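Local coordinates for protein elongation factor 1-gamma 1 (Saccharomyces cerevisiae, PDB 1NHY) that is a subunit of the eukaryotic elongation factor 1 complex, which it probably anchors to other cellular components, and mediates subunit contacts through its N-terminal GST-like domain, at residues Q3-A8 with D27-T32; I12-P17 with K48-V53; R18-A23 with S198-D203; A41-L46 with G57-E62; Q82-D87 with I158-L163. All coordinates share one frame; numbering follows the deposited sequence.

Contact 1: Q3-A8 with D27-T32; sequences QGTLYA and DVKVVT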
# COMPACT_ATOMS: atom_id res chain seq x y z
N GLN A 3 18.08 0.38 -15.62
CA GLN A 3 17.82 -0.36 -14.39
C GLN A 3 16.69 -1.37 -14.40
O GLN A 3 16.44 -2.03 -13.40
CB GLN A 3 17.61 0.62 -13.25
CG GLN A 3 18.88 1.32 -12.88
CD GLN A 3 18.85 1.77 -11.45
OE1 GLN A 3 18.04 2.62 -11.08
NE2 GLN A 3 19.73 1.21 -10.63
N GLY A 4 15.99 -1.49 -15.53
CA GLY A 4 14.92 -2.45 -15.60
C GLY A 4 13.55 -1.89 -15.88
O GLY A 4 13.35 -0.69 -15.98
N THR A 5 12.59 -2.80 -16.00
CA THR A 5 11.22 -2.43 -16.30
C THR A 5 10.23 -2.93 -15.25
O THR A 5 10.33 -4.05 -14.76
CB THR A 5 10.82 -2.98 -17.65
OG1 THR A 5 11.73 -2.47 -18.64
CG2 THR A 5 9.39 -2.59 -18.00
N LEU A 6 9.25 -2.10 -14.93
CA LEU A 6 8.25 -2.48 -13.96
C LEU A 6 6.87 -2.58 -14.58
O LEU A 6 6.20 -1.57 -14.74
CB LEU A 6 8.24 -1.47 -12.82
CG LEU A 6 7.03 -1.45 -11.87
CD1 LEU A 6 6.83 -2.82 -11.22
CD2 LEU A 6 7.25 -0.36 -10.82
N TYR A 7 6.45 -3.78 -14.95
CA TYR A 7 5.11 -3.95 -15.52
C TYR A 7 4.11 -3.77 -14.39
O TYR A 7 4.06 -4.57 -13.46
CB TYR A 7 4.94 -5.36 -16.10
CG TYR A 7 5.76 -5.65 -17.33
CD1 TYR A 7 5.34 -5.23 -18.59
CD2 TYR A 7 6.94 -6.38 -17.24
CE1 TYR A 7 6.08 -5.52 -19.73
CE2 TYR A 7 7.69 -6.68 -18.37
CZ TYR A 7 7.25 -6.25 -19.61
OH TYR A 7 7.98 -6.55 -20.74
N ALA A 8 3.32 -2.71 -14.46
CA ALA A 8 2.34 -2.44 -13.42
C ALA A 8 1.17 -1.62 -13.93
O ALA A 8 1.35 -0.58 -14.56
CB ALA A 8 3.01 -1.72 -12.27
N ASP A 27 15.89 4.54 -12.48
CA ASP A 27 15.95 4.50 -13.92
C ASP A 27 15.17 3.28 -14.42
O ASP A 27 15.60 2.55 -15.31
CB ASP A 27 17.39 4.38 -14.37
CG ASP A 27 17.58 4.74 -15.83
OD1 ASP A 27 16.68 4.44 -16.66
OD2 ASP A 27 18.64 5.32 -16.13
N VAL A 28 14.01 3.08 -13.82
CA VAL A 28 13.18 1.95 -14.16
C VAL A 28 11.99 2.37 -15.01
O VAL A 28 11.31 3.35 -14.70
CB VAL A 28 12.70 1.26 -12.88
CG1 VAL A 28 11.86 0.05 -13.21
CG2 VAL A 28 13.90 0.90 -12.02
N LYS A 29 11.75 1.62 -16.08
CA LYS A 29 10.64 1.87 -16.99
C LYS A 29 9.35 1.33 -16.42
O LYS A 29 9.27 0.16 -16.05
CB LYS A 29 10.90 1.17 -18.31
CG LYS A 29 9.68 1.07 -19.22
CD LYS A 29 10.04 0.34 -20.52
CE LYS A 29 8.94 0.45 -21.56
NZ LYS A 29 9.20 -0.40 -22.77
N VAL A 30 8.32 2.17 -16.34
CA VAL A 30 7.06 1.69 -15.82
C VAL A 30 6.14 1.54 -17.01
O VAL A 30 6.08 2.41 -17.86
CB VAL A 30 6.47 2.65 -14.78
CG1 VAL A 30 5.24 2.05 -14.12
CG2 VAL A 30 7.52 2.95 -13.73
N VAL A 31 5.44 0.42 -17.09
CA VAL A 31 4.57 0.18 -18.23
C VAL A 31 3.38 -0.60 -17.75
O VAL A 31 3.43 -1.25 -16.71
CB VAL A 31 5.27 -0.69 -19.29
CG1 VAL A 31 4.50 -0.67 -20.58
CG2 VAL A 31 6.68 -0.20 -19.49
N THR A 32 2.31 -0.54 -18.51
CA THR A 32 1.13 -1.29 -18.13
C THR A 32 1.02 -2.43 -19.12
O THR A 32 1.42 -2.30 -20.28
CB THR A 32 -0.11 -0.39 -18.15
OG1 THR A 32 -1.29 -1.20 -18.25
CG2 THR A 32 -0.05 0.58 -19.31

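Contact 2: I12-P17 with K48-V53; sequences IRTWVP and KVPAFV. With SO4 (sulfate ion), chain B.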
# COMPACT_ATOMS: atom_id res chain seq x y z
N ILE A 12 -4.15 -0.88 -6.48
CA ILE A 12 -3.50 -0.45 -5.26
C ILE A 12 -2.11 -1.06 -5.04
O ILE A 12 -1.15 -0.34 -4.71
CB ILE A 12 -4.40 -0.74 -4.05
CG1 ILE A 12 -5.53 0.27 -4.01
CG2 ILE A 12 -3.63 -0.62 -2.76
CD1 ILE A 12 -5.04 1.67 -3.70
N ARG A 13 -1.98 -2.38 -5.24
CA ARG A 13 -0.70 -3.05 -5.04
C ARG A 13 0.41 -2.51 -5.95
O ARG A 13 1.58 -2.82 -5.77
CB ARG A 13 -0.84 -4.56 -5.24
CG ARG A 13 -1.19 -4.97 -6.64
CD ARG A 13 -1.42 -6.47 -6.74
NE ARG A 13 -2.16 -6.77 -7.97
CZ ARG A 13 -2.54 -7.99 -8.35
NH1 ARG A 13 -2.26 -9.05 -7.60
NH2 ARG A 13 -3.20 -8.15 -9.50
N THR A 14 0.03 -1.68 -6.91
CA THR A 14 1.00 -1.12 -7.83
C THR A 14 1.39 0.30 -7.47
O THR A 14 2.43 0.80 -7.89
CB THR A 14 0.44 -1.10 -9.24
OG1 THR A 14 0.45 -2.43 -9.75
CG2 THR A 14 1.26 -0.20 -10.12
N TRP A 15 0.56 0.95 -6.68
CA TRP A 15 0.83 2.32 -6.32
C TRP A 15 2.22 2.58 -5.75
O TRP A 15 2.99 3.34 -6.34
CB TRP A 15 -0.25 2.80 -5.35
CG TRP A 15 -1.62 2.90 -5.98
CD1 TRP A 15 -2.06 2.30 -7.13
CD2 TRP A 15 -2.73 3.63 -5.47
NE1 TRP A 15 -3.38 2.60 -7.36
CE2 TRP A 15 -3.82 3.42 -6.36
CE3 TRP A 15 -2.93 4.44 -4.34
CZ2 TRP A 15 -5.07 3.98 -6.15
CZ3 TRP A 15 -4.18 5.00 -4.13
CH2 TRP A 15 -5.23 4.78 -5.03
N VAL A 16 2.56 1.95 -4.63
CA VAL A 16 3.88 2.19 -4.05
C VAL A 16 5.03 1.92 -5.02
O VAL A 16 5.90 2.77 -5.19
CB VAL A 16 4.10 1.38 -2.76
CG1 VAL A 16 5.54 1.52 -2.29
CG2 VAL A 16 3.15 1.89 -1.68
N PRO A 17 5.07 0.75 -5.66
CA PRO A 17 6.17 0.51 -6.59
C PRO A 17 6.30 1.65 -7.58
O PRO A 17 7.40 2.17 -7.79
CB PRO A 17 5.76 -0.78 -7.28
CG PRO A 17 5.06 -1.51 -6.16
CD PRO A 17 4.22 -0.45 -5.52
N LYS A 48 0.85 -11.79 -14.22
CA LYS A 48 0.47 -11.23 -12.93
C LYS A 48 1.23 -9.93 -12.67
O LYS A 48 2.32 -9.71 -13.21
CB LYS A 48 0.76 -12.26 -11.83
CG LYS A 48 0.67 -11.72 -10.41
CD LYS A 48 1.77 -12.30 -9.50
CE LYS A 48 1.90 -11.52 -8.18
NZ LYS A 48 0.59 -11.39 -7.45
N VAL A 49 0.67 -9.06 -11.83
CA VAL A 49 1.30 -7.79 -11.55
C VAL A 49 1.27 -7.49 -10.04
O VAL A 49 0.38 -7.98 -9.34
CB VAL A 49 0.57 -6.70 -12.37
CG1 VAL A 49 0.16 -5.55 -11.49
CG2 VAL A 49 1.46 -6.25 -13.51
N PRO A 50 2.26 -6.74 -9.50
CA PRO A 50 3.43 -6.09 -10.09
C PRO A 50 4.46 -7.11 -10.57
O PRO A 50 4.65 -8.18 -9.99
CB PRO A 50 3.97 -5.24 -8.94
CG PRO A 50 2.78 -4.97 -8.13
CD PRO A 50 2.11 -6.30 -8.10
N ALA A 51 5.15 -6.73 -11.64
CA ALA A 51 6.16 -7.56 -12.25
C ALA A 51 7.38 -6.70 -12.58
O ALA A 51 7.27 -5.68 -13.25
CB ALA A 51 5.59 -8.16 -13.52
N PHE A 52 8.54 -7.11 -12.11
CA PHE A 52 9.74 -6.35 -12.40
C PHE A 52 10.76 -7.16 -13.20
O PHE A 52 10.86 -8.38 -13.03
CB PHE A 52 10.41 -5.87 -11.13
CG PHE A 52 11.66 -5.09 -11.39
CD1 PHE A 52 11.59 -3.76 -11.76
CD2 PHE A 52 12.91 -5.70 -11.29
CE1 PHE A 52 12.75 -3.05 -12.05
CE2 PHE A 52 14.07 -5.00 -11.57
CZ PHE A 52 13.99 -3.67 -11.95
N VAL A 53 11.52 -6.48 -14.05
CA VAL A 53 12.54 -7.14 -14.86
C VAL A 53 13.76 -6.27 -14.91
O VAL A 53 13.72 -5.16 -15.44
CB VAL A 53 12.11 -7.33 -16.31
CG1 VAL A 53 13.15 -8.13 -17.03
CG2 VAL A 53 10.77 -8.00 -16.37
S SO4 B . -7.90 -2.85 -6.31
O1 SO4 B . -6.50 -3.22 -6.05
O2 SO4 B . -8.57 -3.93 -7.08
O3 SO4 B . -8.63 -2.63 -5.03
O4 SO4 B . -7.94 -1.61 -7.10

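Contact 3: R18-A23 with S198-D203; sequences RGLVKA and SPFLKD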
# COMPACT_ATOMS: atom_id res chain seq x y z
N ARG A 18 5.18 2.04 -8.17
CA ARG A 18 5.18 3.12 -9.14
C ARG A 18 5.70 4.41 -8.51
O ARG A 18 6.57 5.08 -9.09
CB ARG A 18 3.78 3.34 -9.72
CG ARG A 18 3.78 4.39 -10.83
CD ARG A 18 2.42 4.52 -11.48
NE ARG A 18 2.16 3.40 -12.37
CZ ARG A 18 1.20 2.50 -12.18
NH1 ARG A 18 0.40 2.59 -11.12
NH2 ARG A 18 1.05 1.51 -13.06
N GLY A 19 5.17 4.74 -7.33
CA GLY A 19 5.62 5.94 -6.64
C GLY A 19 7.11 5.89 -6.32
O GLY A 19 7.82 6.90 -6.42
N LEU A 20 7.59 4.72 -5.93
CA LEU A 20 8.99 4.52 -5.58
C LEU A 20 9.88 4.85 -6.74
O LEU A 20 10.93 5.47 -6.58
CB LEU A 20 9.25 3.08 -5.16
CG LEU A 20 8.79 2.68 -3.76
CD1 LEU A 20 8.96 1.18 -3.57
CD2 LEU A 20 9.59 3.45 -2.72
N VAL A 21 9.48 4.41 -7.92
CA VAL A 21 10.29 4.69 -9.08
C VAL A 21 10.38 6.19 -9.28
O VAL A 21 11.47 6.74 -9.41
CB VAL A 21 9.71 4.04 -10.31
CG1 VAL A 21 10.65 4.20 -11.49
CG2 VAL A 21 9.44 2.58 -10.01
N LYS A 22 9.23 6.86 -9.29
CA LYS A 22 9.22 8.30 -9.47
C LYS A 22 10.06 8.97 -8.38
O LYS A 22 11.13 9.51 -8.66
CB LYS A 22 7.78 8.84 -9.44
CG LYS A 22 6.84 8.04 -10.34
CD LYS A 22 5.39 8.52 -10.27
CE LYS A 22 5.15 9.71 -11.19
NZ LYS A 22 6.07 10.86 -10.90
N ALA A 23 9.56 8.90 -7.15
CA ALA A 23 10.24 9.52 -6.01
C ALA A 23 11.73 9.20 -5.85
O ALA A 23 12.52 10.09 -5.55
CB ALA A 23 9.51 9.17 -4.73
N SER A 198 2.92 12.86 0.10
CA SER A 198 4.31 12.59 -0.29
C SER A 198 4.51 12.28 -1.76
O SER A 198 3.60 11.79 -2.45
CB SER A 198 4.87 11.43 0.55
OG SER A 198 3.93 10.38 0.66
N PRO A 199 5.72 12.55 -2.27
CA PRO A 199 6.01 12.28 -3.69
C PRO A 199 5.83 10.80 -4.02
O PRO A 199 5.71 10.42 -5.18
CB PRO A 199 7.45 12.71 -3.84
CG PRO A 199 7.60 13.75 -2.78
CD PRO A 199 6.86 13.19 -1.61
N PHE A 200 5.83 9.96 -2.98
CA PHE A 200 5.68 8.52 -3.13
C PHE A 200 4.28 8.11 -3.58
O PHE A 200 4.12 7.14 -4.34
CB PHE A 200 5.96 7.83 -1.80
CG PHE A 200 7.27 8.18 -1.21
CD1 PHE A 200 8.42 7.52 -1.63
CD2 PHE A 200 7.38 9.19 -0.27
CE1 PHE A 200 9.67 7.88 -1.12
CE2 PHE A 200 8.63 9.56 0.24
CZ PHE A 200 9.78 8.90 -0.19
N LEU A 201 3.28 8.83 -3.09
CA LEU A 201 1.89 8.51 -3.36
C LEU A 201 1.05 9.63 -3.97
O LEU A 201 -0.04 9.39 -4.48
CB LEU A 201 1.23 8.08 -2.06
CG LEU A 201 1.70 6.81 -1.37
CD1 LEU A 201 1.09 6.78 0.01
CD2 LEU A 201 1.28 5.59 -2.16
N LYS A 202 1.56 10.85 -3.88
CA LYS A 202 0.86 12.03 -4.39
C LYS A 202 0.12 11.83 -5.73
O LYS A 202 -1.09 12.05 -5.82
CB LYS A 202 1.89 13.15 -4.47
CG LYS A 202 1.41 14.49 -4.97
CD LYS A 202 2.47 15.55 -4.68
CE LYS A 202 3.83 15.19 -5.30
NZ LYS A 202 4.96 15.99 -4.72
N ASP A 203 0.85 11.39 -6.75
CA ASP A 203 0.31 11.17 -8.09
C ASP A 203 -0.69 10.02 -8.18
O ASP A 203 -1.32 9.83 -9.22
CB ASP A 203 1.45 10.88 -9.07
CG ASP A 203 2.62 11.81 -8.89
OD1 ASP A 203 2.96 12.14 -7.72
OD2 ASP A 203 3.23 12.19 -9.91

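Contact 4: A41-L46 with G57-E62; sequences ARDFPL and GYKLTE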
# COMPACT_ATOMS: atom_id res chain seq x y z
N ALA A 41 3.80 -10.85 -21.49
CA ALA A 41 3.54 -12.28 -21.50
C ALA A 41 4.86 -13.05 -21.60
O ALA A 41 5.08 -14.01 -20.87
CB ALA A 41 2.64 -12.64 -22.67
N ARG A 42 5.74 -12.60 -22.49
CA ARG A 42 7.03 -13.25 -22.66
C ARG A 42 7.85 -13.24 -21.36
O ARG A 42 8.57 -14.20 -21.08
CB ARG A 42 7.83 -12.56 -23.79
CG ARG A 42 9.33 -12.81 -23.73
CD ARG A 42 10.11 -12.15 -24.86
NE ARG A 42 11.56 -12.24 -24.61
CZ ARG A 42 12.52 -11.97 -25.50
NH1 ARG A 42 12.20 -11.59 -26.73
NH2 ARG A 42 13.80 -12.08 -25.15
N ASP A 43 7.74 -12.17 -20.58
CA ASP A 43 8.49 -12.04 -19.33
C ASP A 43 7.78 -12.64 -18.14
O ASP A 43 8.42 -13.11 -17.20
CB ASP A 43 8.79 -10.57 -19.05
CG ASP A 43 9.63 -9.93 -20.13
OD1 ASP A 43 9.95 -10.63 -21.11
OD2 ASP A 43 9.98 -8.74 -20.01
N PHE A 44 6.45 -12.60 -18.16
CA PHE A 44 5.68 -13.13 -17.05
C PHE A 44 4.48 -13.93 -17.52
O PHE A 44 3.34 -13.49 -17.40
CB PHE A 44 5.23 -11.99 -16.13
CG PHE A 44 6.37 -11.25 -15.50
CD1 PHE A 44 6.78 -11.56 -14.21
CD2 PHE A 44 7.09 -10.30 -16.22
CE1 PHE A 44 7.88 -10.93 -13.65
CE2 PHE A 44 8.19 -9.67 -15.67
CZ PHE A 44 8.59 -9.98 -14.39
N PRO A 45 4.73 -15.12 -18.07
CA PRO A 45 3.67 -16.01 -18.56
C PRO A 45 2.48 -16.13 -17.61
O PRO A 45 1.39 -16.51 -18.03
CB PRO A 45 4.42 -17.32 -18.77
CG PRO A 45 5.76 -16.84 -19.28
CD PRO A 45 6.06 -15.70 -18.31
N LEU A 46 2.69 -15.83 -16.34
CA LEU A 46 1.59 -15.90 -15.39
C LEU A 46 0.79 -14.60 -15.46
O LEU A 46 -0.17 -14.41 -14.70
CB LEU A 46 2.12 -16.07 -13.98
CG LEU A 46 3.12 -17.21 -13.80
CD1 LEU A 46 3.84 -17.04 -12.45
CD2 LEU A 46 2.40 -18.54 -13.89
N GLY A 57 18.32 -10.29 -17.17
CA GLY A 57 17.10 -11.07 -17.16
C GLY A 57 16.54 -11.46 -15.80
O GLY A 57 15.85 -12.48 -15.68
N TYR A 58 16.82 -10.67 -14.78
CA TYR A 58 16.32 -10.96 -13.44
C TYR A 58 14.83 -10.70 -13.40
O TYR A 58 14.36 -9.67 -13.90
CB TYR A 58 17.00 -10.06 -12.42
CG TYR A 58 16.45 -10.21 -11.02
CD1 TYR A 58 16.51 -11.42 -10.36
CD2 TYR A 58 15.89 -9.12 -10.34
CE1 TYR A 58 16.06 -11.56 -9.06
CE2 TYR A 58 15.43 -9.25 -9.04
CZ TYR A 58 15.52 -10.48 -8.40
OH TYR A 58 15.09 -10.64 -7.11
N LYS A 59 14.07 -11.61 -12.82
CA LYS A 59 12.64 -11.40 -12.74
C LYS A 59 12.21 -11.46 -11.29
O LYS A 59 12.85 -12.10 -10.46
CB LYS A 59 11.90 -12.41 -13.62
CG LYS A 59 12.17 -12.13 -15.10
CD LYS A 59 11.62 -13.20 -16.02
CE LYS A 59 11.98 -12.86 -17.47
NZ LYS A 59 11.49 -13.88 -18.45
N LEU A 60 11.14 -10.76 -10.98
CA LEU A 60 10.67 -10.71 -9.61
C LEU A 60 9.21 -10.27 -9.63
O LEU A 60 8.78 -9.52 -10.52
CB LEU A 60 11.53 -9.70 -8.83
CG LEU A 60 11.06 -9.34 -7.43
CD1 LEU A 60 11.00 -10.61 -6.61
CD2 LEU A 60 11.98 -8.31 -6.79
N THR A 61 8.46 -10.76 -8.65
CA THR A 61 7.05 -10.45 -8.50
C THR A 61 6.69 -10.29 -7.03
O THR A 61 7.55 -10.41 -6.14
CB THR A 61 6.17 -11.56 -9.08
OG1 THR A 61 6.53 -12.81 -8.50
CG2 THR A 61 6.35 -11.64 -10.59
N GLU A 62 5.41 -10.06 -6.77
CA GLU A 62 4.90 -9.82 -5.42
C GLU A 62 5.34 -8.42 -5.05
O GLU A 62 6.53 -8.11 -5.00
CB GLU A 62 5.43 -10.84 -4.42
CG GLU A 62 5.15 -12.28 -4.79
CD GLU A 62 3.68 -12.58 -5.12
OE1 GLU A 62 2.80 -12.23 -4.30
OE2 GLU A 62 3.44 -13.18 -6.20

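Contact 5: Q82-D87 with I158-L163; sequences QLLGAD and ISLADL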
# COMPACT_ATOMS: atom_id res chain seq x y z
N GLN A 82 15.80 5.80 5.43
CA GLN A 82 14.58 6.38 5.93
C GLN A 82 13.38 5.50 5.70
O GLN A 82 12.47 5.45 6.53
CB GLN A 82 14.37 7.74 5.29
CG GLN A 82 13.20 8.46 5.86
CD GLN A 82 12.69 9.46 4.88
OE1 GLN A 82 13.40 10.42 4.54
NE2 GLN A 82 11.45 9.25 4.40
N LEU A 83 13.38 4.80 4.58
CA LEU A 83 12.27 3.92 4.23
C LEU A 83 12.33 2.55 4.94
O LEU A 83 11.32 2.07 5.43
CB LEU A 83 12.22 3.74 2.71
CG LEU A 83 11.80 4.94 1.85
CD1 LEU A 83 12.02 4.60 0.40
CD2 LEU A 83 10.33 5.31 2.10
N LEU A 84 13.52 1.95 4.99
CA LEU A 84 13.70 0.65 5.62
C LEU A 84 14.44 0.67 6.95
O LEU A 84 14.52 -0.34 7.64
CB LEU A 84 14.46 -0.26 4.69
CG LEU A 84 13.83 -0.40 3.32
CD1 LEU A 84 14.84 -0.99 2.37
CD2 LEU A 84 12.57 -1.25 3.42
N GLY A 85 14.98 1.83 7.31
CA GLY A 85 15.71 1.93 8.56
C GLY A 85 17.18 1.63 8.32
O GLY A 85 17.53 0.90 7.38
N ALA A 86 18.04 2.19 9.18
CA ALA A 86 19.49 2.01 9.11
C ALA A 86 19.95 0.57 9.36
O ALA A 86 19.29 -0.17 10.10
CB ALA A 86 20.16 2.93 10.10
N ASP A 87 21.08 0.18 8.77
CA ASP A 87 21.59 -1.17 8.98
C ASP A 87 22.05 -1.29 10.42
O ASP A 87 21.90 -2.33 11.06
CB ASP A 87 22.76 -1.46 8.06
CG ASP A 87 22.45 -1.14 6.62
OD1 ASP A 87 21.74 -1.93 5.96
OD2 ASP A 87 22.93 -0.06 6.15
N ILE A 158 8.53 9.17 7.17
CA ILE A 158 7.66 8.29 6.41
C ILE A 158 8.53 7.09 6.02
O ILE A 158 9.52 7.24 5.31
CB ILE A 158 7.14 8.93 5.14
CG1 ILE A 158 6.06 9.95 5.49
CG2 ILE A 158 6.63 7.85 4.18
CD1 ILE A 158 5.36 10.55 4.29
N SER A 159 8.15 5.91 6.49
CA SER A 159 8.88 4.68 6.20
C SER A 159 8.10 3.80 5.24
O SER A 159 6.89 3.96 5.06
CB SER A 159 9.12 3.89 7.49
OG SER A 159 7.92 3.81 8.26
N LEU A 160 8.80 2.84 4.65
CA LEU A 160 8.16 1.91 3.76
C LEU A 160 6.85 1.45 4.40
O LEU A 160 5.87 1.17 3.70
CB LEU A 160 9.06 0.71 3.53
CG LEU A 160 8.94 0.02 2.18
CD1 LEU A 160 9.14 -1.46 2.42
CD2 LEU A 160 7.58 0.27 1.51
N ALA A 161 6.81 1.36 5.74
CA ALA A 161 5.59 0.94 6.43
C ALA A 161 4.43 1.89 6.13
O ALA A 161 3.39 1.48 5.59
CB ALA A 161 5.81 0.87 7.92
N ASP A 162 4.60 3.15 6.49
CA ASP A 162 3.57 4.15 6.25
C ASP A 162 3.10 4.10 4.81
O ASP A 162 1.90 4.11 4.55
CB ASP A 162 4.13 5.52 6.54
CG ASP A 162 4.70 5.61 7.92
OD1 ASP A 162 3.88 5.59 8.86
OD2 ASP A 162 5.94 5.67 8.07
N LEU A 163 4.04 4.04 3.88
CA LEU A 163 3.65 3.98 2.48
C LEU A 163 2.66 2.87 2.22
O LEU A 163 1.55 3.11 1.78
CB LEU A 163 4.87 3.81 1.60
CG LEU A 163 5.74 5.07 1.55
CD1 LEU A 163 6.90 4.83 0.60
CD2 LEU A 163 4.93 6.27 1.09

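Contact 1: Q3-A8 with D27-T32
Thr-5, Leu-6 and Tyr-7 pair in parallel register with Lys-29, Val-30 and Val-31, the strand axes approaching to 4.5 Å at an angle of 18°. Together with the intervening helix 12-24 they make the first beta-alpha-beta unit of a thioredoxin-like domain, a compact example of how a parallel ladder is closed through a helix. Leu-6 bonds through its N to Lys-29 O and through its O to Val-31 N; Gly-4 O and Ala-8 N extend the ladder at its two ends. Leu-6 and Val-30 share the face covered by that helix, with Val-21 against Leu-6 and Arg-18 against Val-30. On the other face the extended Lys-29 chain runs beside Thr-5, its CB 3.7 Å from OG1. Beyond the strands, Gln-3 OE1 accepts a hydrogen bond from Asp-27 N at 3.2 Å, the donor lying in the carbonyl plane on a lone pair. An alanine at Gln-3 would probably leave Asp-27 N without this acceptor and open a gap beside Asp-27 CB. The Asp-27 carboxylate turns instead to Met-1 N, its plane 72° from the Gln-3 amide, while Gln-3 CG rests 3.7 Å from Asp-27 CB.

Contact 2: I12-P17 with K48-V53
Pro-50 is the close-packed element here. Its CG lies 3.4 Å from Arg-13 O in segment 12-17 and 3.8 Å from Thr-14 OG1, the proline ring and the threonine side chain sliding past each other in opposite directions. Val-49 adds a second apolar surface to the same hydroxyl, with CG1 3.6 Å from Thr-14 OG1. The stem of Arg-13 completes this inner layer: CG sits between the backbone N and the carbonyl carbon (chi1 66°), from where the extended chain crosses Pro-50, CD to CD 3.8 Å. The peptide bond before Pro-50 is cis, and a cis-proline just ahead of an inner strand is a hallmark of the thioredoxin-like fold that GST N-terminal domains share. In catalytic GST relatives the equivalent loop and the start of the first helix border the glutathione site. Ile-66 of helix 63-73 also touches Pro-50. Farther out, where the Arg-13 and Lys-48 chains are partly exposed, the contact is looser and charged. Val-49 O sits 3.0 Å above the Arg-13 guanidinium plane, over its centre, an approach that gives poor angles to both NE and NH1 and no hydrogen bond. Arg-13 NH1 comes 3.7 Å from Lys-48 NZ, a like-charged pair that would be expected to repel; Arg-11 brings a further positive group, while Lys-48 has a long, weak ion pair with Glu-62. On the far side of the contact, Ile-12 N makes a weak bond to O1 of a sulfate ion, 3.3 Å away, probably from the crystallisation liquor.

Contact 3: R18-A23 with S198-D203
Pro-199, itself exposed, is the first residue of 198-203 to meet helix 12-24: its CB faces Ala-23 CB at 4.2 Å. Phe-200 follows and carries most of the apolar surface. Its CG is anti to the carbonyl carbon (chi1 -55°), and the ring then presents CD1 to the Ala-23 methyl at 3.7 Å, with Leu-20 CD2 farther off at 4.4 Å. The Phe-200 side chain also touches Met-79 of helix 77-83 and Leu-163 of helix 160-175, and so packs among three helices. The Phe-200 carbonyl meets the helix backbone directly, its O receiving a CA-H...O contact from Gly-19 CA at an angle of 154°. With no side chain at Gly-19, the carbonyl can come this close to the helix backbone. Leu-201 points away from helix 12-24 and its side chain touches Leu-163 and Ala-166 of helix 160-175. Its N and that of Lys-202 both bond to Ser-198 O, and this double grip curls the segment back on itself. The curl brings Asp-203 to the helix again, where OD2 meets Lys-22 NZ tip to tip at 3.3 Å, a salt bridge whose hydrogen bond is weak. The lysine chain is bent at its last two torsions, and chi4 of -57° sets NZ. An alanine at Asp-203 would probably leave the Lys-22 ammonium without its charge partner in this contact. The chemistry implies an interface between the N- and C-terminal domains that rests mainly on apolar contact and a close backbone approach at Gly-19, with one weak charged pair at its exposed side.

Contact 4: A41-L46 with G57-E62
The edge strand 59-61 of the thioredoxin-like sheet meets the end of helix 37-43 here, with Phe-44, the first residue to leave the helix, set against Lys-59, Leu-60 and Thr-61. The ring supplies the buried part. Phe-44 CE1 lies 3.5 Å from Thr-61 CG2, and the same ring carbon is 3.5 Å from Leu-60 O, while CZ comes to 4.2 Å from Lys-59 CB. Thr-61 CG2 is anti to its carbonyl carbon, and the methyl rather than the hydroxyl is what meets the ring. Ala-51 and Val-53 of the neighbouring strand also touch Phe-44, which thus plugs the helix end onto two strands at once. The polar part lies on the exposed side, along Lys-59. This chain runs out fully extended beyond CG and passes Phe-44 in the opposite direction, bringing CD within 3.4 Å of Asp-43 O. Its NZ makes a weak hydrogen bond to that oxygen, also at 3.4 Å, and stays 4.5 Å from Asp-43 OD1, beyond salt-bridge range. The other carboxylate oxygen, Asp-43 OD2, is taken by the hydroxyl of Tyr-7. A positive group beside the last carbonyls of a helix would be expected to interact favourably with the negative end of the helix dipole. The chemistry thus implies hold by the phenylalanine ring, with the lysine adding a modest electrostatic term at the exposed surface.

Contact 5: Q82-D87 with I158-L163
Leu-83 CD2 and Leu-163 CD1 meet at 3.8 Å in the apolar centre of this contact, the two side chains crossing obliquely between helix 77-83 and helix 160-175. Beside them Leu-84 and Leu-160 lie side by side and point the same way, CD2 to CD1 at 3.6 Å. Ile-158 CG2 also packs 3.9 Å from Leu-163 CD2. Val-71 of helix 63-73 touches both Leu-83 and Leu-84, so the leucines belong to a wider core. Moving outward, the ends of the two helices join through the backbone: Leu-160 N donates to Leu-83 O at 2.7 Å, tilted 18° from the carbonyl plane. At the polar edge Gln-82, its CG anti to the backbone N (chi1 -175°), stretches to Ile-158. There NE2 donates to Ile-158 O at 2.9 Å, on a lone pair and within the plane of the amide, a bond that fixes the turn of the glutamine head. Within 158-163, Asp-162 OD2 accepts hydrogen bonds from both Ser-159 N, through the anti lone pair, and Ser-159 OG, from above the carboxylate plane; OD1 serves Leu-153 N and Trp-191 NE1. Ser-159 at the N-cap with Asp-162 three residues on gives the aspartate half of a capping box, and Ile-158 with Leu-163 its hydrophobic staple, the paired signature that opens this helix in GST C-terminal domains.

Contacts 1, 2 and 4 build the thioredoxin-like domain around one sheet: contact 1 pairs its strands, contact 2 seats a helix against the cis-proline loop, and contact 4, a surface contact, packs a helix end on the outermost strand 59-61. Contact 2 is buried, whereas contacts 1, 3 and 5 are partly buried. Helix 12-24 serves contacts 2 and 3, and contact 3 carries it across to the C-terminal domain. Contact 5 lies within the long loop that contact 3 closes, and the two touch. The chemistry follows position: a backbone ladder in contact 1, apolar cores in contacts 3 and 5, a capped helix start in contact 5, and weak lysine interactions where contacts 3 and 4 reach the surface.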